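Local atomic coordinates of DNA mismatch repair protein MutS (Thermus aquaticus, PDB entry 1EWQ), a protein that takes part in DNA mismatch repair, binding mismatched duplex DNA and probably recognising the error, and has a weak ATPase activity. Residues A351-L356 and E388-K393; E380-A385 and L504-R509. All blocks are in the same frame, centred on the assembly; numbering follows the deposited sequence.

Contact 1. Residues A351-L356 and E388-K393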
loop_
_atom_site.group_PDB
_atom_site.type_symbol
_atom_site.label_atom_id
_atom_site.label_comp_id
_atom_site.label_asym_id
_atom_site.label_seq_id
_atom_site.Cartn_x
_atom_site.Cartn_y
_atom_site.Cartn_z
ATOM N N ALA C 351 20.377 -21.727 -17.843
ATOM C CA ALA C 351 19.152 -21.367 -18.547
ATOM C C ALA C 351 19.436 -21.287 -20.051
ATOM O O ALA C 351 18.622 -21.711 -20.867
ATOM C CB ALA C 351 18.624 -20.029 -18.030
ATOM N N LEU C 352 20.602 -20.755 -20.411
ATOM C CA LEU C 352 20.976 -20.641 -21.814
ATOM C C LEU C 352 21.029 -22.021 -22.471
ATOM O O LEU C 352 20.447 -22.228 -23.533
ATOM C CB LEU C 352 22.335 -19.940 -21.962
ATOM C CG LEU C 352 22.911 -19.882 -23.387
ATOM C CD1 LEU C 352 21.880 -19.308 -24.362
ATOM C CD2 LEU C 352 24.178 -19.043 -23.394
ATOM N N ARG C 353 21.727 -22.959 -21.837
ATOM C CA ARG C 353 21.831 -24.320 -22.361
ATOM C C ARG C 353 20.445 -24.945 -22.511
ATOM O O ARG C 353 20.149 -25.564 -23.528
ATOM C CB ARG C 353 22.680 -25.195 -21.430
ATOM C CG ARG C 353 22.734 -26.658 -21.847
ATOM C CD ARG C 353 23.430 -27.499 -20.795
ATOM N NE ARG C 353 22.705 -27.450 -19.532
ATOM C CZ ARG C 353 23.182 -27.900 -18.377
ATOM N NH1 ARG C 353 24.396 -28.439 -18.319
ATOM N NH2 ARG C 353 22.449 -27.809 -17.276
ATOM N N ARG C 354 19.605 -24.796 -21.493
ATOM C CA ARG C 354 18.256 -25.346 -21.554
ATOM C C ARG C 354 17.529 -24.806 -22.783
ATOM O O ARG C 354 16.911 -25.561 -23.538
ATOM C CB ARG C 354 17.462 -24.993 -20.286
ATOM C CG ARG C 354 15.957 -25.254 -20.439
ATOM C CD ARG C 354 15.148 -25.136 -19.145
ATOM N NE ARG C 354 15.277 -23.863 -18.432
ATOM C CZ ARG C 354 15.212 -22.655 -18.988
ATOM N NH1 ARG C 354 15.032 -22.523 -20.295
ATOM N NH2 ARG C 354 15.290 -21.569 -18.225
ATOM N N SER C 355 17.626 -23.495 -22.985
ATOM C CA SER C 355 16.978 -22.842 -24.118
ATOM C C SER C 355 17.537 -23.301 -25.463
ATOM O O SER C 355 16.790 -23.482 -26.425
ATOM C CB SER C 355 17.124 -21.325 -24.000
ATOM O OG SER C 355 16.509 -20.860 -22.818
ATOM N N LEU C 356 18.848 -23.485 -25.532
ATOM C CA LEU C 356 19.469 -23.916 -26.774
ATOM C C LEU C 356 19.131 -25.368 -27.120
ATOM O O LEU C 356 19.287 -25.788 -28.267
ATOM C CB LEU C 356 20.986 -23.727 -26.704
ATOM C CG LEU C 356 21.461 -22.275 -26.570
ATOM C CD1 LEU C 356 22.973 -22.231 -26.647
ATOM C CD2 LEU C 356 20.845 -21.411 -27.668
ATOM N N GLU C 388 24.614 -30.932 -14.669
ATOM C CA GLU C 388 23.200 -30.895 -15.019
ATOM C C GLU C 388 22.425 -29.745 -14.364
ATOM O O GLU C 388 21.690 -29.033 -15.046
ATOM C CB GLU C 388 22.541 -32.236 -14.684
ATOM C CG GLU C 388 21.062 -32.304 -15.049
ATOM C CD GLU C 388 20.467 -33.682 -14.823
ATOM O OE1 GLU C 388 20.847 -34.334 -13.833
ATOM O OE2 GLU C 388 19.613 -34.109 -15.627
ATOM N N ASP C 389 22.580 -29.560 -13.056
ATOM C CA ASP C 389 21.885 -28.475 -12.365
ATOM C C ASP C 389 22.913 -27.565 -11.693
ATOM O O ASP C 389 23.225 -27.723 -10.521
ATOM C CB ASP C 389 20.901 -29.036 -11.326
ATOM C CG ASP C 389 19.845 -29.947 -11.947
ATOM O OD1 ASP C 389 19.316 -29.606 -13.031
ATOM O OD2 ASP C 389 19.529 -31.001 -11.352
ATOM N N PRO C 390 23.444 -26.589 -12.441
ATOM C CA PRO C 390 24.450 -25.632 -11.964
ATOM C C PRO C 390 24.166 -24.892 -10.662
ATOM O O PRO C 390 23.030 -24.510 -10.381
ATOM C CB PRO C 390 24.586 -24.664 -13.136
ATOM C CG PRO C 390 24.297 -25.534 -14.318
ATOM C CD PRO C 390 23.103 -26.318 -13.850
ATOM N N PRO C 391 25.212 -24.700 -9.843
ATOM C CA PRO C 391 25.134 -23.998 -8.560
ATOM C C PRO C 391 25.011 -22.509 -8.867
ATOM O O PRO C 391 25.170 -22.105 -10.017
ATOM C CB PRO C 391 26.472 -24.327 -7.901
ATOM C CG PRO C 391 26.831 -25.656 -8.499
ATOM C CD PRO C 391 26.476 -25.447 -9.946
ATOM N N LEU C 392 24.736 -21.702 -7.846
ATOM C CA LEU C 392 24.595 -20.256 -8.017
ATOM C C LEU C 392 25.945 -19.544 -8.109
ATOM O O LEU C 392 26.139 -18.675 -8.960
ATOM C CB LEU C 392 23.783 -19.667 -6.857
ATOM C CG LEU C 392 23.842 -18.151 -6.618
ATOM C CD1 LEU C 392 23.234 -17.394 -7.797
ATOM C CD2 LEU C 392 23.097 -17.829 -5.333
ATOM N N LYS C 393 26.871 -19.907 -7.224
ATOM C CA LYS C 393 28.200 -19.302 -7.211
ATOM C C LYS C 393 29.302 -20.323 -7.467
ATOM O O LYS C 393 29.288 -21.425 -6.914
ATOM C CB LYS C 393 28.463 -18.603 -5.874
ATOM C CG LYS C 393 27.609 -17.373 -5.635
ATOM C CD LYS C 393 28.185 -16.505 -4.521
ATOM C CE LYS C 393 27.396 -15.211 -4.380
ATOM N NZ LYS C 393 27.268 -14.515 -5.696
#
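The carbonyl oxygen of E388 takes NH2 of R353 at 2.7 Å, the one hydrogen bond that joins residues 351-356 to residues 388-393. Its length flatters it: the N-H...O angle is only 123°, so the bond is weak. The oxygen lies at the edge of the guanidinium, near its plane, but off the line of the N-H. R353 gets there with its CG trans to the main-chain nitrogen (chi1 175°) and a single kink at chi3, which carries the guanidinium off the helix toward the loop. The same arginine also gives NH1 to the carbonyl oxygen of V387 and, weakly, to the carbonyl oxygen of L386, so a run of three backbone oxygens shares one positive group. Because helix 376-385 ends just before this run, R353 ties down the chain as it leaves that helix, in the largely helical MutS domain III region. P390 adds a van der Waals contact: its CD lies 3.8 Å from R353 NH2, set obliquely to the guanidinium. D389 keeps its carboxylate farther off, with OD1 5.6 Å from R353 NH2; the attraction is likely to be modest at that range. On the helix itself, A351 O receives both the backbone N of S355, at 2.9 Å, and S355 OG, at 3.0 Å, from opposite faces of its carbonyl plane. The OG of S355 in turn bonds A330 N, which ties this turn of helix 346-366 to the loop before helix 332-340, while A351 O also lies 3.6 Å over one face of the R354 guanidinium, displaced from its centre.

Contact 2. Residues E380-A385 and L504-R509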
loop_
_atom_site.group_PDB
_atom_site.type_symbol
_atom_site.label_atom_id
_atom_site.label_comp_id
_atom_site.label_asym_id
_atom_site.label_seq_id
_atom_site.Cartn_x
_atom_site.Cartn_y
_atom_site.Cartn_z
ATOM N N GLU C 380 26.446 -27.713 -27.182
ATOM C CA GLU C 380 27.289 -28.855 -26.852
ATOM C C GLU C 380 28.389 -28.502 -25.858
ATOM O O GLU C 380 28.648 -29.268 -24.926
ATOM C CB GLU C 380 27.915 -29.434 -28.125
ATOM C CG GLU C 380 26.902 -29.907 -29.157
ATOM C CD GLU C 380 27.560 -30.377 -30.440
ATOM O OE1 GLU C 380 28.459 -29.666 -30.949
ATOM O OE2 GLU C 380 27.174 -31.453 -30.946
ATOM N N GLU C 381 29.044 -27.359 -26.064
ATOM C CA GLU C 381 30.109 -26.934 -25.159
ATOM C C GLU C 381 29.523 -26.711 -23.770
ATOM O O GLU C 381 30.135 -27.076 -22.768
ATOM C CB GLU C 381 30.773 -25.638 -25.645
ATOM C CG GLU C 381 31.513 -25.734 -26.977
ATOM C CD GLU C 381 32.440 -24.541 -27.215
ATOM O OE1 GLU C 381 33.460 -24.441 -26.496
ATOM O OE2 GLU C 381 32.149 -23.700 -28.103
ATOM N N LEU C 382 28.333 -26.115 -23.716
ATOM C CA LEU C 382 27.668 -25.862 -22.445
ATOM C C LEU C 382 27.316 -27.192 -21.794
ATOM O O LEU C 382 27.577 -27.403 -20.606
ATOM C CB LEU C 382 26.400 -25.021 -22.650
ATOM C CG LEU C 382 26.579 -23.529 -22.961
ATOM C CD1 LEU C 382 25.224 -22.853 -23.081
ATOM C CD2 LEU C 382 27.384 -22.873 -21.855
ATOM N N GLU C 383 26.733 -28.090 -22.583
ATOM C CA GLU C 383 26.352 -29.412 -22.094
ATOM C C GLU C 383 27.556 -30.176 -21.544
ATOM O O GLU C 383 27.446 -30.894 -20.552
ATOM C CB GLU C 383 25.716 -30.232 -23.223
ATOM C CG GLU C 383 24.287 -29.840 -23.573
ATOM C CD GLU C 383 23.769 -30.566 -24.805
ATOM O OE1 GLU C 383 23.699 -31.812 -24.792
ATOM O OE2 GLU C 383 23.437 -29.888 -25.796
ATOM N N ALA C 384 28.700 -30.019 -22.204
ATOM C CA ALA C 384 29.931 -30.700 -21.813
ATOM C C ALA C 384 30.690 -29.993 -20.697
ATOM O O ALA C 384 31.552 -30.588 -20.055
ATOM C CB ALA C 384 30.837 -30.845 -23.020
ATOM N N ALA C 385 30.373 -28.723 -20.467
ATOM C CA ALA C 385 31.064 -27.956 -19.444
ATOM C C ALA C 385 30.372 -27.877 -18.090
ATOM O O ALA C 385 31.020 -28.000 -17.051
ATOM C CB ALA C 385 31.330 -26.548 -19.955
ATOM N N LEU C 504 34.551 -18.523 -16.595
ATOM C CA LEU C 504 34.770 -17.344 -17.429
ATOM C C LEU C 504 35.067 -17.702 -18.883
ATOM O O LEU C 504 34.572 -17.045 -19.793
ATOM C CB LEU C 504 35.906 -16.489 -16.855
ATOM C CG LEU C 504 35.546 -15.842 -15.513
ATOM C CD1 LEU C 504 36.710 -15.016 -14.982
ATOM C CD2 LEU C 504 34.310 -14.962 -15.702
ATOM N N GLU C 505 35.862 -18.747 -19.100
ATOM C CA GLU C 505 36.203 -19.178 -20.451
ATOM C C GLU C 505 34.935 -19.651 -21.165
ATOM O O GLU C 505 34.686 -19.294 -22.314
ATOM C CB GLU C 505 37.252 -20.308 -20.406
ATOM C CG GLU C 505 38.575 -19.907 -19.711
ATOM C CD GLU C 505 39.561 -21.070 -19.517
ATOM O OE1 GLU C 505 39.176 -22.249 -19.721
ATOM O OE2 GLU C 505 40.729 -20.798 -19.140
ATOM N N VAL C 506 34.131 -20.451 -20.474
ATOM C CA VAL C 506 32.884 -20.961 -21.040
ATOM C C VAL C 506 31.917 -19.799 -21.296
ATOM O O VAL C 506 31.229 -19.762 -22.318
ATOM C CB VAL C 506 32.224 -21.982 -20.083
ATOM C CG1 VAL C 506 30.919 -22.498 -20.676
ATOM C CG2 VAL C 506 33.182 -23.144 -19.832
ATOM N N ARG C 507 31.877 -18.851 -20.366
ATOM C CA ARG C 507 31.006 -17.692 -20.496
ATOM C C ARG C 507 31.381 -16.911 -21.752
ATOM O O ARG C 507 30.512 -16.490 -22.517
ATOM C CB ARG C 507 31.143 -16.796 -19.269
ATOM C CG ARG C 507 30.305 -15.529 -19.327
ATOM C CD ARG C 507 31.062 -14.395 -18.659
ATOM N NE ARG C 507 30.528 -14.034 -17.361
ATOM C CZ ARG C 507 31.118 -13.180 -16.530
ATOM N NH1 ARG C 507 32.271 -12.608 -16.865
ATOM N NH2 ARG C 507 30.548 -12.882 -15.372
ATOM N N GLU C 508 32.682 -16.725 -21.957
ATOM C CA GLU C 508 33.176 -16.011 -23.129
ATOM C C GLU C 508 32.742 -16.730 -24.411
ATOM O O GLU C 508 32.452 -16.089 -25.414
ATOM C CB GLU C 508 34.702 -15.906 -23.070
ATOM C CG GLU C 508 35.334 -15.118 -24.202
ATOM C CD GLU C 508 34.874 -13.673 -24.238
ATOM O OE1 GLU C 508 34.800 -13.038 -23.161
ATOM O OE2 GLU C 508 34.596 -13.170 -25.349
ATOM N N ARG C 509 32.699 -18.058 -24.373
ATOM C CA ARG C 509 32.272 -18.840 -25.532
ATOM C C ARG C 509 30.825 -18.470 -25.861
ATOM O O ARG C 509 30.450 -18.340 -27.033
ATOM C CB ARG C 509 32.346 -20.348 -25.239
ATOM C CG ARG C 509 33.758 -20.942 -25.120
ATOM C CD ARG C 509 34.312 -21.387 -26.475
ATOM N NE ARG C 509 34.582 -20.257 -27.364
ATOM C CZ ARG C 509 34.539 -20.319 -28.696
ATOM N NH1 ARG C 509 34.234 -21.462 -29.309
ATOM N NH2 ARG C 509 34.790 -19.229 -29.415
#
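V506 pushes both of its methyls against helix 376-385: CG1 meets L382 CD2 at 3.7 Å, and CG2 meets A385 CB at 3.9 Å. This is an antiparallel helix-helix contact in the domain III region, with the short segments' axes 10.5 Å apart and their N-to-C directions at 162°. L382 and V506 are also the closest pair along the backbones, CA to CA 7.3 Å. Their side chains cross obliquely, L382 using one branch here while its other methyl, CD1, packs on helix 346-366. Y404, from the loop before helix 406-433, touches both A385 and V506. A385 closes the last turn of its helix, where its N bonds E381 O weakly and L382 O at 3.1 Å.

One turn along from V506, the contact becomes polar. E381 CG lies beside the backbone N, anti to the carbonyl carbon (chi1 -64°), and the extended chain beyond it carries the carboxylate across to R509. R509 folds at chi2 and chi3 to meet it. The resulting salt bridge, R509 NH1 to E381 OE2, is long at 3.3 Å and bent, and the acceptor is tilted from the guanidinium plane; the two flat groups are 50° apart. R512 also brings its guanidinium close to that of R509, a like-charge pairing that the E381 carboxylate may partly offset. An alanine here in place of E381 would take the carboxylate away from R509, and the two neighbouring arginines would probably be left to repel each other with less compensation. OE2 of E381 meets NH1 with its syn lone pair, whereas OE1 rests against the aliphatic stem, 3.2 Å from R509 CD.

Overall arrangement
Contacts 1 and 2 have centres about 11 Å apart, and all four segments fall in the domain III region. Along the chain the order is 351-356, 380-385, 388-393, 504-509, so the contacts interleave: helix 346-366 leads into helix 376-385, which leads into the loop of contact 1, and only much later does the long helix 479-511 return to close contact 2. Helix 376-385 is the shared element, with L382 packing on L352, R353 and L356, and E383 CA against R353 CD. Three helices and a loop are thus packed together; the nearest atoms of contact 1 and contact 2 lie about 12 Å and about 18 Å from the bound DNA.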